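Local coordinates for protein fibrillarin-like rRNA/tRNA 2'-O-methyltransferase (Aeropyrum pernix, PDB 4DF3) that probably transfers methyl groups from S-adenosylmethionine to ribose 2'-hydroxyls of rRNA and tRNA at sites chosen by a guide RNA, at residues Arg14-Val19 and Ser96-Pro101; Ala65-Leu70 and Asp218-Asp223; Arg116-Val121 and Ile128-Gly133; Lys183-Asp188 and Glu192-Tyr197; Arg199-Leu204 and Leu209-Val214. The protein carries 2 engineered substitutions. One frame throughout, in Å; residues are numbered along the deposited sequence.

Interaction 1: Arg14-Val19 and Ser96-Pro101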
# COMPACT_ATOMS: atom_id res chain seq x y z
N ARG A 14 8.89 4.88 9.74
CA ARG A 14 8.36 4.68 11.09
C ARG A 14 7.30 3.56 11.03
O ARG A 14 6.52 3.55 10.13
CB ARG A 14 7.69 5.96 11.59
CG ARG A 14 8.65 7.09 11.89
CD ARG A 14 8.03 8.03 12.98
NE ARG A 14 8.77 9.28 13.11
CZ ARG A 14 9.63 9.54 14.09
NH1 ARG A 14 9.85 8.64 15.07
NH2 ARG A 14 10.26 10.71 14.08
N GLY A 15 7.27 2.67 12.03
CA GLY A 15 6.27 1.57 12.07
C GLY A 15 6.74 0.34 11.25
O GLY A 15 6.02 -0.66 11.11
N VAL A 16 7.89 0.46 10.62
CA VAL A 16 8.50 -0.62 9.86
C VAL A 16 9.78 -0.99 10.60
O VAL A 16 10.52 -0.09 11.04
CB VAL A 16 8.81 -0.23 8.39
CG1 VAL A 16 9.39 -1.51 7.63
CG2 VAL A 16 7.47 0.32 7.68
N TYR A 17 10.07 -2.28 10.66
CA TYR A 17 11.12 -2.88 11.50
C TYR A 17 12.02 -3.74 10.68
O TYR A 17 11.57 -4.47 9.79
CB TYR A 17 10.47 -3.76 12.62
CG TYR A 17 9.64 -2.90 13.57
CD1 TYR A 17 10.22 -2.42 14.77
CD2 TYR A 17 8.31 -2.57 13.27
CE1 TYR A 17 9.51 -1.59 15.65
CE2 TYR A 17 7.57 -1.74 14.15
CZ TYR A 17 8.22 -1.26 15.33
OH TYR A 17 7.54 -0.48 16.19
N VAL A 18 13.31 -3.52 10.87
CA VAL A 18 14.33 -4.26 10.19
C VAL A 18 14.62 -5.49 11.04
O VAL A 18 14.86 -5.38 12.32
CB VAL A 18 15.61 -3.41 9.96
CG1 VAL A 18 16.76 -4.31 9.47
CG2 VAL A 18 15.31 -2.27 8.91
N VAL A 19 14.51 -6.64 10.40
CA VAL A 19 14.57 -7.94 11.09
C VAL A 19 15.80 -8.69 10.55
O VAL A 19 15.90 -8.89 9.35
CB VAL A 19 13.26 -8.78 10.89
CG1 VAL A 19 13.38 -10.23 11.50
CG2 VAL A 19 12.04 -8.06 11.44
N SER A 96 -2.64 -1.17 7.94
CA SER A 96 -3.45 -1.22 9.18
C SER A 96 -2.52 -1.31 10.41
O SER A 96 -2.73 -0.55 11.38
CB SER A 96 -4.47 -2.40 9.13
OG SER A 96 -4.91 -2.78 10.42
N ASP A 97 -1.47 -2.17 10.34
CA ASP A 97 -0.48 -2.17 11.43
C ASP A 97 0.13 -0.77 11.72
O ASP A 97 0.27 -0.40 12.87
CB ASP A 97 0.65 -3.17 11.16
CG ASP A 97 0.20 -4.62 11.26
OD1 ASP A 97 -0.85 -4.93 11.91
OD2 ASP A 97 0.93 -5.50 10.71
N ILE A 98 0.58 -0.09 10.66
CA ILE A 98 1.31 1.19 10.80
C ILE A 98 0.42 2.29 11.30
O ILE A 98 0.79 3.02 12.24
CB ILE A 98 1.95 1.57 9.43
CG1 ILE A 98 3.03 0.51 9.13
CG2 ILE A 98 2.63 2.95 9.44
CD1 ILE A 98 3.44 0.54 7.63
N ILE A 99 -0.76 2.38 10.71
CA ILE A 99 -1.67 3.49 11.06
C ILE A 99 -2.25 3.37 12.43
O ILE A 99 -2.61 4.39 13.04
CB ILE A 99 -2.83 3.72 10.02
CG1 ILE A 99 -3.85 2.61 10.04
CG2 ILE A 99 -2.21 3.96 8.62
CD1 ILE A 99 -4.89 2.70 8.83
N GLY A 100 -2.35 2.12 12.93
CA GLY A 100 -2.80 1.87 14.32
C GLY A 100 -4.30 2.08 14.49
O GLY A 100 -5.02 2.32 13.53
N PRO A 101 -4.80 1.98 15.74
CA PRO A 101 -6.26 2.01 16.03
C PRO A 101 -7.02 3.28 15.65
O PRO A 101 -8.26 3.19 15.39
CB PRO A 101 -6.31 1.84 17.56
CG PRO A 101 -5.02 2.47 18.03
CD PRO A 101 -3.99 1.92 16.98

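Interaction 2: Ala65-Leu70 and Asp218-Asp223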
# COMPACT_ATOMS: atom_id res chain seq x y z
N ALA A 65 8.36 -1.29 -2.99
CA ALA A 65 8.77 0.07 -3.34
C ALA A 65 9.77 0.60 -2.31
O ALA A 65 10.76 1.30 -2.68
CB ALA A 65 7.60 0.99 -3.48
N LEU A 66 9.56 0.25 -1.03
CA LEU A 66 10.51 0.74 0.03
C LEU A 66 11.88 0.11 -0.19
O LEU A 66 12.89 0.80 -0.15
CB LEU A 66 10.00 0.36 1.45
CG LEU A 66 8.70 1.10 1.81
CD1 LEU A 66 8.17 0.55 3.20
CD2 LEU A 66 8.94 2.60 1.98
N LEU A 67 11.88 -1.19 -0.46
CA LEU A 67 13.16 -1.93 -0.58
C LEU A 67 13.88 -1.54 -1.89
O LEU A 67 15.10 -1.73 -1.99
CB LEU A 67 12.94 -3.44 -0.51
CG LEU A 67 12.45 -3.99 0.84
CD1 LEU A 67 12.41 -5.49 0.86
CD2 LEU A 67 13.28 -3.43 1.96
N LYS A 68 13.13 -1.00 -2.87
CA LYS A 68 13.72 -0.47 -4.09
C LYS A 68 14.11 1.03 -4.00
O LYS A 68 14.45 1.69 -5.00
CB LYS A 68 12.75 -0.73 -5.28
CG LYS A 68 12.67 -2.26 -5.66
CD LYS A 68 13.99 -2.98 -5.84
CE LYS A 68 14.88 -2.30 -6.91
NZ LYS A 68 14.16 -2.23 -8.24
N GLY A 69 13.93 1.64 -2.85
CA GLY A 69 14.47 3.00 -2.59
C GLY A 69 13.45 4.12 -2.70
O GLY A 69 13.80 5.30 -2.83
N LEU A 70 12.15 3.79 -2.60
CA LEU A 70 11.18 4.86 -2.54
C LEU A 70 11.66 5.89 -1.45
O LEU A 70 12.13 5.53 -0.37
CB LEU A 70 9.77 4.25 -2.17
CG LEU A 70 8.68 5.32 -1.93
CD1 LEU A 70 8.35 6.13 -3.15
CD2 LEU A 70 7.37 4.69 -1.46
N ASP A 218 11.21 -4.36 -9.82
CA ASP A 218 11.90 -5.59 -10.12
C ASP A 218 12.97 -5.87 -9.05
O ASP A 218 13.62 -4.92 -8.62
CB ASP A 218 12.59 -5.44 -11.47
CG ASP A 218 13.43 -6.63 -11.82
OD1 ASP A 218 12.85 -7.60 -12.32
OD2 ASP A 218 14.63 -6.61 -11.53
N PRO A 219 13.13 -7.16 -8.61
CA PRO A 219 12.43 -8.36 -9.05
C PRO A 219 11.26 -8.74 -8.21
O PRO A 219 10.71 -9.82 -8.40
CB PRO A 219 13.53 -9.46 -8.86
CG PRO A 219 14.03 -9.10 -7.43
CD PRO A 219 14.16 -7.50 -7.59
N PHE A 220 10.94 -7.95 -7.20
CA PHE A 220 9.79 -8.22 -6.33
C PHE A 220 8.48 -8.26 -7.13
O PHE A 220 7.59 -9.13 -6.90
CB PHE A 220 9.71 -7.15 -5.23
CG PHE A 220 10.94 -7.05 -4.37
CD1 PHE A 220 11.33 -8.12 -3.55
CD2 PHE A 220 11.69 -5.89 -4.39
CE1 PHE A 220 12.43 -8.02 -2.76
CE2 PHE A 220 12.80 -5.78 -3.64
CZ PHE A 220 13.16 -6.89 -2.78
N ASP A 221 8.39 -7.33 -8.07
CA ASP A 221 7.37 -7.38 -9.12
C ASP A 221 8.01 -6.88 -10.41
O ASP A 221 8.42 -5.74 -10.52
CB ASP A 221 6.14 -6.54 -8.73
CG ASP A 221 4.97 -6.73 -9.70
OD1 ASP A 221 5.11 -6.53 -10.91
OD2 ASP A 221 3.87 -7.09 -9.26
N ARG A 222 8.13 -7.77 -11.40
CA ARG A 222 8.90 -7.46 -12.60
C ARG A 222 8.16 -6.55 -13.55
O ARG A 222 8.75 -5.97 -14.45
CB ARG A 222 9.24 -8.75 -13.36
CG ARG A 222 10.15 -9.67 -12.59
CD ARG A 222 10.31 -11.00 -13.35
NE ARG A 222 9.02 -11.70 -13.36
CZ ARG A 222 8.78 -12.85 -13.99
NH1 ARG A 222 9.73 -13.43 -14.70
NH2 ARG A 222 7.58 -13.40 -13.93
N ASP A 223 6.86 -6.40 -13.32
CA ASP A 223 6.02 -5.73 -14.30
C ASP A 223 5.42 -4.40 -13.85
O ASP A 223 4.60 -3.87 -14.56
CB ASP A 223 4.91 -6.66 -14.76
CG ASP A 223 5.45 -7.88 -15.41
OD1 ASP A 223 6.48 -7.74 -16.07
OD2 ASP A 223 4.89 -8.97 -15.23

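Interaction 3: Arg116-Val121 and Ile128-Gly133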
# COMPACT_ATOMS: atom_id res chain seq x y z
N ARG A 116 -15.51 -11.12 0.01
CA ARG A 116 -15.76 -12.18 1.01
C ARG A 116 -14.46 -12.61 1.65
O ARG A 116 -14.40 -12.78 2.88
CB ARG A 116 -16.40 -13.41 0.34
CG ARG A 116 -17.91 -13.30 0.17
CD ARG A 116 -18.58 -14.69 0.00
NE ARG A 116 -18.27 -15.35 -1.28
CZ ARG A 116 -18.75 -14.96 -2.48
NH1 ARG A 116 -19.54 -13.90 -2.58
NH2 ARG A 116 -18.43 -15.64 -3.57
N ASP A 117 -13.44 -12.80 0.81
CA ASP A 117 -12.12 -13.17 1.27
C ASP A 117 -11.58 -12.12 2.21
O ASP A 117 -11.16 -12.43 3.33
CB ASP A 117 -11.17 -13.35 0.08
CG ASP A 117 -10.08 -14.36 0.36
OD1 ASP A 117 -10.37 -15.26 1.18
OD2 ASP A 117 -8.97 -14.29 -0.25
N LEU A 118 -11.60 -10.86 1.76
CA LEU A 118 -11.19 -9.73 2.59
C LEU A 118 -11.96 -9.67 3.90
O LEU A 118 -11.36 -9.37 4.93
CB LEU A 118 -11.37 -8.40 1.83
CG LEU A 118 -11.05 -7.14 2.65
CD1 LEU A 118 -9.54 -7.04 2.86
CD2 LEU A 118 -11.56 -5.88 1.91
N LEU A 119 -13.26 -9.94 3.87
CA LEU A 119 -14.05 -9.87 5.12
C LEU A 119 -13.58 -10.90 6.14
O LEU A 119 -13.70 -10.70 7.34
CB LEU A 119 -15.56 -10.03 4.88
CG LEU A 119 -16.24 -9.06 3.91
CD1 LEU A 119 -17.69 -9.47 3.63
CD2 LEU A 119 -16.15 -7.59 4.35
N THR A 120 -12.99 -11.97 5.60
CA THR A 120 -12.61 -13.18 6.32
C THR A 120 -11.18 -13.09 6.80
O THR A 120 -10.82 -13.76 7.78
CB THR A 120 -12.86 -14.44 5.40
OG1 THR A 120 -14.27 -14.63 5.24
CG2 THR A 120 -12.25 -15.72 5.95
N VAL A 121 -10.37 -12.29 6.09
CA VAL A 121 -9.00 -11.90 6.47
C VAL A 121 -8.99 -10.70 7.45
O VAL A 121 -8.09 -10.55 8.27
CB VAL A 121 -8.19 -11.47 5.19
CG1 VAL A 121 -6.89 -10.83 5.56
CG2 VAL A 121 -7.97 -12.66 4.20
N ILE A 128 -9.90 -1.34 9.32
CA ILE A 128 -10.13 -1.48 7.90
C ILE A 128 -11.63 -1.46 7.61
O ILE A 128 -12.42 -2.27 8.19
CB ILE A 128 -9.49 -2.75 7.26
CG1 ILE A 128 -7.97 -2.76 7.43
CG2 ILE A 128 -9.85 -2.85 5.80
CD1 ILE A 128 -7.31 -4.15 7.02
N PHE A 129 -12.01 -0.58 6.65
CA PHE A 129 -13.44 -0.35 6.31
C PHE A 129 -13.65 -0.70 4.84
O PHE A 129 -13.37 0.11 3.93
CB PHE A 129 -13.78 1.15 6.54
CG PHE A 129 -13.94 1.53 8.00
CD1 PHE A 129 -15.19 1.92 8.50
CD2 PHE A 129 -12.84 1.54 8.88
CE1 PHE A 129 -15.34 2.31 9.89
CE2 PHE A 129 -13.01 1.88 10.27
CZ PHE A 129 -14.26 2.26 10.74
N PRO A 130 -14.10 -1.95 4.57
CA PRO A 130 -14.24 -2.36 3.17
C PRO A 130 -15.51 -1.69 2.57
O PRO A 130 -16.55 -1.48 3.26
CB PRO A 130 -14.39 -3.92 3.25
CG PRO A 130 -13.96 -4.26 4.68
CD PRO A 130 -14.43 -3.06 5.48
N ILE A 131 -15.34 -1.30 1.31
CA ILE A 131 -16.37 -0.71 0.48
C ILE A 131 -16.49 -1.56 -0.81
O ILE A 131 -15.52 -1.69 -1.63
CB ILE A 131 -15.97 0.73 0.16
CG1 ILE A 131 -15.86 1.49 1.47
CG2 ILE A 131 -17.01 1.45 -0.75
CD1 ILE A 131 -15.56 2.93 1.25
N LEU A 132 -17.65 -2.19 -0.99
CA LEU A 132 -17.89 -2.93 -2.26
C LEU A 132 -18.30 -1.96 -3.34
O LEU A 132 -19.41 -1.44 -3.34
CB LEU A 132 -19.00 -4.00 -2.07
CG LEU A 132 -19.36 -4.88 -3.28
CD1 LEU A 132 -18.28 -5.99 -3.56
CD2 LEU A 132 -20.83 -5.42 -3.20
N GLY A 133 -17.41 -1.68 -4.24
CA GLY A 133 -17.77 -0.74 -5.27
C GLY A 133 -16.71 -0.66 -6.29
O GLY A 133 -15.59 -1.16 -6.07

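Interaction 4: Lys183-Asp188 and Glu192-Tyr197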
# COMPACT_ATOMS: atom_id res chain seq x y z
N LYS A 183 1.66 -0.52 -14.39
CA LYS A 183 2.35 -1.47 -15.26
C LYS A 183 3.48 -0.74 -15.91
O LYS A 183 3.26 0.32 -16.51
CB LYS A 183 1.36 -2.00 -16.30
CG LYS A 183 1.65 -3.39 -16.76
CD LYS A 183 1.03 -4.41 -15.77
CE LYS A 183 1.23 -5.90 -16.14
NZ LYS A 183 1.24 -6.27 -17.59
N ALA A 184 4.70 -1.25 -15.78
CA ALA A 184 5.85 -0.60 -16.28
C ALA A 184 7.00 -1.61 -16.41
O ALA A 184 7.14 -2.52 -15.59
CB ALA A 184 6.34 0.57 -15.31
N ARG A 185 7.79 -1.43 -17.46
CA ARG A 185 9.03 -2.22 -17.62
C ARG A 185 10.18 -1.46 -17.00
O ARG A 185 10.11 -0.27 -16.80
CB ARG A 185 9.31 -2.43 -19.10
CG ARG A 185 8.29 -3.37 -19.76
CD ARG A 185 8.26 -3.19 -21.33
NE ARG A 185 8.06 -1.78 -21.71
CZ ARG A 185 8.11 -1.31 -22.95
NH1 ARG A 185 8.34 -2.14 -23.97
NH2 ARG A 185 7.93 -0.01 -23.19
N SER A 186 11.29 -2.16 -16.72
CA SER A 186 12.39 -1.46 -16.09
C SER A 186 12.73 -0.24 -16.98
O SER A 186 12.99 0.88 -16.43
CB SER A 186 13.58 -2.39 -15.97
OG SER A 186 14.55 -1.75 -15.15
N ILE A 187 12.76 -0.44 -18.31
CA ILE A 187 13.16 0.64 -19.25
C ILE A 187 12.23 1.86 -19.24
O ILE A 187 12.67 2.97 -19.52
CB ILE A 187 13.32 0.17 -20.67
CG1 ILE A 187 11.99 -0.39 -21.25
CG2 ILE A 187 14.44 -0.90 -20.73
CD1 ILE A 187 12.14 -0.55 -22.83
N ASP A 188 10.98 1.66 -18.85
CA ASP A 188 10.09 2.84 -18.70
C ASP A 188 10.58 3.82 -17.61
O ASP A 188 10.41 5.05 -17.73
CB ASP A 188 8.69 2.37 -18.33
CG ASP A 188 8.01 1.67 -19.46
OD1 ASP A 188 8.01 2.18 -20.57
OD2 ASP A 188 7.44 0.63 -19.25
N GLU A 192 13.45 5.57 -21.08
CA GLU A 192 12.48 6.52 -21.66
C GLU A 192 11.11 5.88 -21.55
O GLU A 192 10.97 4.72 -21.81
CB GLU A 192 12.90 6.87 -23.10
CG GLU A 192 12.09 7.89 -23.91
CD GLU A 192 12.01 9.26 -23.31
OE1 GLU A 192 12.92 9.68 -22.56
OE2 GLU A 192 11.01 9.95 -23.61
N PRO A 193 10.13 6.63 -21.05
CA PRO A 193 8.79 6.09 -20.83
C PRO A 193 8.06 5.80 -22.17
O PRO A 193 8.13 6.57 -23.14
CB PRO A 193 8.10 7.20 -20.02
CG PRO A 193 8.89 8.37 -20.16
CD PRO A 193 10.28 7.98 -20.50
N SER A 194 7.40 4.66 -22.21
CA SER A 194 6.53 4.23 -23.29
C SER A 194 5.33 5.18 -23.42
O SER A 194 5.08 6.04 -22.54
CB SER A 194 6.08 2.79 -22.97
OG SER A 194 4.89 2.80 -22.16
N GLU A 195 4.60 5.03 -24.51
CA GLU A 195 3.44 5.86 -24.77
C GLU A 195 2.38 5.74 -23.66
O GLU A 195 1.93 6.74 -23.15
CB GLU A 195 2.83 5.44 -26.10
CG GLU A 195 1.60 6.18 -26.50
CD GLU A 195 0.93 5.54 -27.73
OE1 GLU A 195 -0.27 5.76 -27.95
OE2 GLU A 195 1.63 4.79 -28.47
N VAL A 196 1.99 4.53 -23.32
CA VAL A 196 0.91 4.33 -22.36
C VAL A 196 1.31 4.87 -20.95
O VAL A 196 0.56 5.66 -20.29
CB VAL A 196 0.49 2.84 -22.35
CG1 VAL A 196 -0.60 2.62 -21.28
CG2 VAL A 196 -0.02 2.43 -23.77
N TYR A 197 2.54 4.55 -20.55
CA TYR A 197 3.10 5.06 -19.28
C TYR A 197 3.14 6.59 -19.24
O TYR A 197 2.59 7.21 -18.33
CB TYR A 197 4.49 4.45 -19.13
CG TYR A 197 5.24 4.77 -17.87
CD1 TYR A 197 5.30 3.84 -16.81
CD2 TYR A 197 5.90 5.95 -17.75
CE1 TYR A 197 6.02 4.14 -15.65
CE2 TYR A 197 6.65 6.26 -16.58
CZ TYR A 197 6.72 5.34 -15.55
OH TYR A 197 7.44 5.65 -14.40
O HOH W 1 10.07 2.31 -22.36

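Interaction 5: Arg199-Leu204 and Leu209-Val214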
# COMPACT_ATOMS: atom_id res chain seq x y z
N ARG A 199 1.41 8.77 -20.70
CA ARG A 199 0.07 9.30 -20.68
C ARG A 199 -0.55 9.17 -19.28
O ARG A 199 -1.21 10.10 -18.82
CB ARG A 199 -0.76 8.58 -21.72
CG ARG A 199 -2.19 9.07 -21.92
CD ARG A 199 -2.45 9.36 -23.41
NE ARG A 199 -2.09 8.20 -24.23
CZ ARG A 199 -1.50 8.25 -25.43
NH1 ARG A 199 -1.14 9.40 -25.97
NH2 ARG A 199 -1.24 7.12 -26.07
N GLU A 200 -0.33 8.04 -18.61
CA GLU A 200 -0.73 7.93 -17.17
C GLU A 200 -0.12 9.04 -16.39
O GLU A 200 -0.77 9.67 -15.59
CB GLU A 200 -0.33 6.57 -16.56
CG GLU A 200 -1.11 5.47 -17.15
CD GLU A 200 -2.64 5.56 -16.81
OE1 GLU A 200 -3.00 5.20 -15.69
OE2 GLU A 200 -3.44 5.99 -17.66
N ILE A 201 1.18 9.28 -16.57
CA ILE A 201 1.83 10.29 -15.73
C ILE A 201 1.26 11.66 -16.05
O ILE A 201 1.11 12.50 -15.16
CB ILE A 201 3.37 10.32 -15.96
CG1 ILE A 201 3.99 8.94 -15.67
CG2 ILE A 201 4.08 11.53 -15.22
CD1 ILE A 201 4.21 8.63 -14.20
N LYS A 202 0.97 11.92 -17.33
CA LYS A 202 0.47 13.23 -17.71
C LYS A 202 -0.93 13.45 -17.12
O LYS A 202 -1.27 14.53 -16.69
CB LYS A 202 0.44 13.38 -19.24
CG LYS A 202 -0.09 14.76 -19.72
CD LYS A 202 0.35 14.96 -21.23
CE LYS A 202 -0.03 16.31 -21.86
NZ LYS A 202 -1.49 16.57 -21.82
N THR A 203 -1.71 12.38 -17.08
CA THR A 203 -3.07 12.43 -16.50
C THR A 203 -2.98 12.82 -15.03
O THR A 203 -3.75 13.65 -14.54
CB THR A 203 -3.76 11.07 -16.74
OG1 THR A 203 -3.88 10.86 -18.15
CG2 THR A 203 -5.15 11.01 -16.13
N LEU A 204 -1.97 12.28 -14.31
CA LEU A 204 -1.81 12.62 -12.92
C LEU A 204 -1.45 14.10 -12.81
O LEU A 204 -2.01 14.81 -12.00
CB LEU A 204 -0.72 11.73 -12.24
CG LEU A 204 -1.12 10.25 -12.20
CD1 LEU A 204 0.05 9.38 -11.64
CD2 LEU A 204 -2.35 10.04 -11.27
N LEU A 209 -1.51 16.62 -9.55
CA LEU A 209 -0.61 15.77 -8.73
C LEU A 209 0.78 16.02 -9.26
O LEU A 209 0.97 16.14 -10.48
CB LEU A 209 -1.01 14.30 -8.86
CG LEU A 209 -2.28 13.95 -8.12
CD1 LEU A 209 -2.67 12.52 -8.44
CD2 LEU A 209 -2.11 14.15 -6.59
N GLU A 210 1.74 16.18 -8.38
CA GLU A 210 3.08 16.33 -8.90
C GLU A 210 3.90 15.14 -8.48
O GLU A 210 3.88 14.78 -7.32
CB GLU A 210 3.70 17.60 -8.35
CG GLU A 210 3.12 18.86 -8.98
CD GLU A 210 3.69 20.09 -8.28
OE1 GLU A 210 4.94 20.23 -8.26
OE2 GLU A 210 2.88 20.86 -7.72
N ILE A 211 4.67 14.59 -9.42
CA ILE A 211 5.36 13.36 -9.15
C ILE A 211 6.59 13.60 -8.27
O ILE A 211 7.48 14.39 -8.64
CB ILE A 211 5.82 12.74 -10.46
CG1 ILE A 211 4.61 12.58 -11.44
CG2 ILE A 211 6.43 11.37 -10.16
CD1 ILE A 211 3.38 11.97 -10.81
N LYS A 212 6.67 12.96 -7.12
CA LYS A 212 7.78 13.11 -6.21
C LYS A 212 8.82 12.02 -6.37
O LYS A 212 10.03 12.25 -6.14
CB LYS A 212 7.27 13.13 -4.78
CG LYS A 212 8.29 13.71 -3.80
CD LYS A 212 7.72 14.07 -2.43
CE LYS A 212 8.83 14.78 -1.65
NZ LYS A 212 8.51 14.77 -0.23
N ASP A 213 8.37 10.81 -6.72
CA ASP A 213 9.32 9.69 -6.87
C ASP A 213 8.66 8.60 -7.72
O ASP A 213 7.41 8.53 -7.80
CB ASP A 213 9.77 9.10 -5.51
CG ASP A 213 11.10 8.35 -5.57
OD1 ASP A 213 11.81 8.40 -6.58
OD2 ASP A 213 11.43 7.63 -4.64
N VAL A 214 9.50 7.80 -8.40
CA VAL A 214 9.02 6.62 -9.11
C VAL A 214 10.10 5.58 -8.94
O VAL A 214 11.29 5.86 -9.21
CB VAL A 214 8.79 6.82 -10.64
CG1 VAL A 214 8.11 5.43 -11.34
CG2 VAL A 214 7.85 7.96 -10.90

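Interaction 1: Arg14-Val19 and Ser96-Pro101
Ile98 reaches from the last turn of helix 90-99 to the chain at Gly15, where the CA atoms of the two residues come within 5.1 Å. Its CB divides the work between two branches. With CG2 anti to the backbone N, that methyl is directed at the peptide before Gly15 and lies 4.0 Å from Arg14 O. The other branch, CG1, passes the next peptide, 3.8 Å from Gly15 O, and ends in CD1, which meets Val16 CG2 at 4.0 Å. No hydrogen bond crosses between the segments; one aliphatic side chain lies against two carbonyl oxygens and one methyl group. At Gly15 the positive phi (84°) would press a CB against the preceding carbonyl oxygen, and such a CB would also stand only 3.2 Å from Ile98 CG2. The helix stops just beyond, where Gly100 N still donates to Ser96 O at 3.1 Å. The contact thus joins the small N-terminal antiparallel sheet, through the loop leading into strand 16-21 and Val16 near its start, to a helix of the Rossmann-like methyltransferase domain. Val16 also packs on Ile28, and Ile98 on Thr30, both of strand 26-31, while Asp97 forms salt bridges with Arg53 and Arg125.

Interaction 2: Ala65-Leu70 and Asp218-Asp223
Lys68 and Leu67, at the end of helix 61-67, meet Phe220 and the carbonyl of Asp218. The lysine ammonium gives the polar link: Lys68 NZ donates to Asp218 O over 2.8 Å, lying in the carbonyl plane with a C=O...N angle of 154°. Bends at chi2, chi3 and chi4, all near -55°, curl the chain so that its methylenes pass the Phe220 ring before NZ arrives. Lys68 CD lies at the ring edge, 3.8 Å from Phe220 CE2, and CG is also at the edge. Leu67 adds CB, 3.9 Å from Phe220 CE2, and CD1, 4.0 Å from CZ. With an alanine in place of Lys68, Asp218 O is likely to lose this donor and the Phe220 ring the methylenes at its edge. Behind these side chains the helix closes in a Schellman motif: Gly69, at positive phi, donates to Leu66 O, and Leu70 N reaches Ala65 O at 2.9 Å. On the other segment a cis peptide bond precedes Pro219, and an Asx turn holds Asp221 OD1 3.0 Å from Asp223 N. Further out, Lys68 NZ also donates to His216 O, bridging two carbonyls. Phe220 stacks edge-to-face with Tyr58 and touches Ala64 one helical turn before Lys68.

Interaction 3: Arg116-Val121 and Ile128-Gly133
Leu118 and Leu119, successive residues of helix 112-121, converge on the ring of Pro130 in strand 128-132. Leu118, which is buried, makes the tighter half. Its CB points at the strand, and with CG anti to the backbone N (chi1 176°) the branch extends until CD2 lies 3.7 Å from Pro130 CB and 4.0 Å from Pro130 CG. Leu119 approaches from the exposed flank: its CG is anti to the carbonyl carbon (chi1 -57°), which brings only CD2 within reach, 4.0 Å from Pro130 CG. Leu118 gives up 45 Å² to the strand segment and Leu119 22 Å². No hydrogen bond crosses between the segments. On the helix's outer side, Thr120 OG1 donates instead to Arg116 O at 3.0 Å, one turn back. Met115 adds to the packing on Pro130, while Phe129 and Ile131, whose CB atoms point away from the helix, pair their backbones with strand 104-109. Strand 104-109, helix 112-121 and strand 128-132 form a beta-alpha-beta unit, here closed by the helix lying on its second strand. This crossover belongs to the Rossmann-like fold of S-adenosylmethionine-dependent methyltransferases, and Gly133, just past the end of the strand, touches the bound cofactor.

Interaction 4: Lys183-Asp188 and Glu192-Tyr197
Asp188 has CG anti to its carbonyl carbon (chi1 -70°), a setting that swings the carboxylate toward Ser194, while the backbone places CB over the ring face of Tyr197. That ring is brought beneath it by the tyrosine's own extended first torsion (chi1 -177°). Across the contact, Ser194 N donates to Asp188 OD1 at 3.0 Å, meeting it on the anti side, 27° out of the carboxylate plane. The other oxygen is used within the segment: Arg185 N donates to Asp188 OD2 over 2.8 Å in a nearly straight bond. The Arg185 guanidinium adds a salt bridge, with NH2 3.4 Å from Asp188 OD1 and weak individual bonds; Ile187 CD1 lies over one of its faces, and Ser194 CB meets its edge. A water donates to both Asp188 OD1 and Glu192 O. Were a leucine to replace Asp188, the N-H groups of Ser194 and Arg185 would probably lack their acceptor and the Arg185 guanidinium its opposite charge. Beneath the carboxylate the contact is apolar: Asp188 CB makes a CH-pi contact 4.2 Å from the Tyr197 ring centroid, and Ala184 CB packs 3.6 Å from Tyr197 CE1. A backbone bond from Glu192 N to Ile187 O, 3.1 Å long, ties Glu192 back to the short helix 186-190. Ser194 is the N-cap of helix 195-206, its OG accepting weakly from Tyr197 N. The whole is a capped helix start, tied largely through Asp188 to the helix that follows strand 176-183 of the methyltransferase sheet.

Interaction 5: Arg199-Leu204 and Leu209-Val214
Helix 195-206 packs against strand 211-216, an edge strand of the seven-stranded Rossmann-like sheet, and a short connection joins the two. Close to this connection Leu209 N donates to Leu204 O at 3.1 Å, with the N-H...O angle at 154° and the donor tilted 31° from the carbonyl plane. Their side chains meet as well, Leu204 CD2 lying 3.8 Å from Leu209 CD1, while Leu209 CB comes 3.3 Å from Leu204 O. One turn earlier in the helix, Ile201 has CG2 anti to its backbone N; this methyl touches Ile211 CG1 at 4.0 Å, the two side chains crossing at about a right angle. Leu204 CD1 and Ile211 CD1 close the remaining corner at 4.3 Å. Inward, Leu204 continues onto Met178 and Met180 of strand 176-183 and onto Val164 of helix 160-171, and Ile211 onto Ile227. Lys212 and Asp213 together face Tyr228 in a classic beta bulge at this edge. Apart from the single backbone bond, the segments are joined by branched aliphatic groups, which suggests that apolar fit largely determines how the helix lies on the strand; the one hydrogen bond lies at the helix's last turn.

In the fold
Along the chain the segments of interactions 1 and 2 alternate, while 1, 3, 4 and 5 follow in series. Interaction 1 joins the N-terminal antiparallel sheet to helix 90-99 of the methyltransferase domain and touches interaction 3 through Ser96 and Ile128. Interactions 3 and 5 pack helices on the two edge strands of the seven-stranded, cofactor-binding sheet, 128-132 and 211-216, their centres 29 Å apart. Interactions 4 and 5 share helix 195-206, with centres 13 Å apart. Interaction 2 joins segments 148 residues apart, and the segments of 3, 4 and 5 all lie between its two; it touches 4, where Asp223 O probably accepts from Ala184 N, and 5.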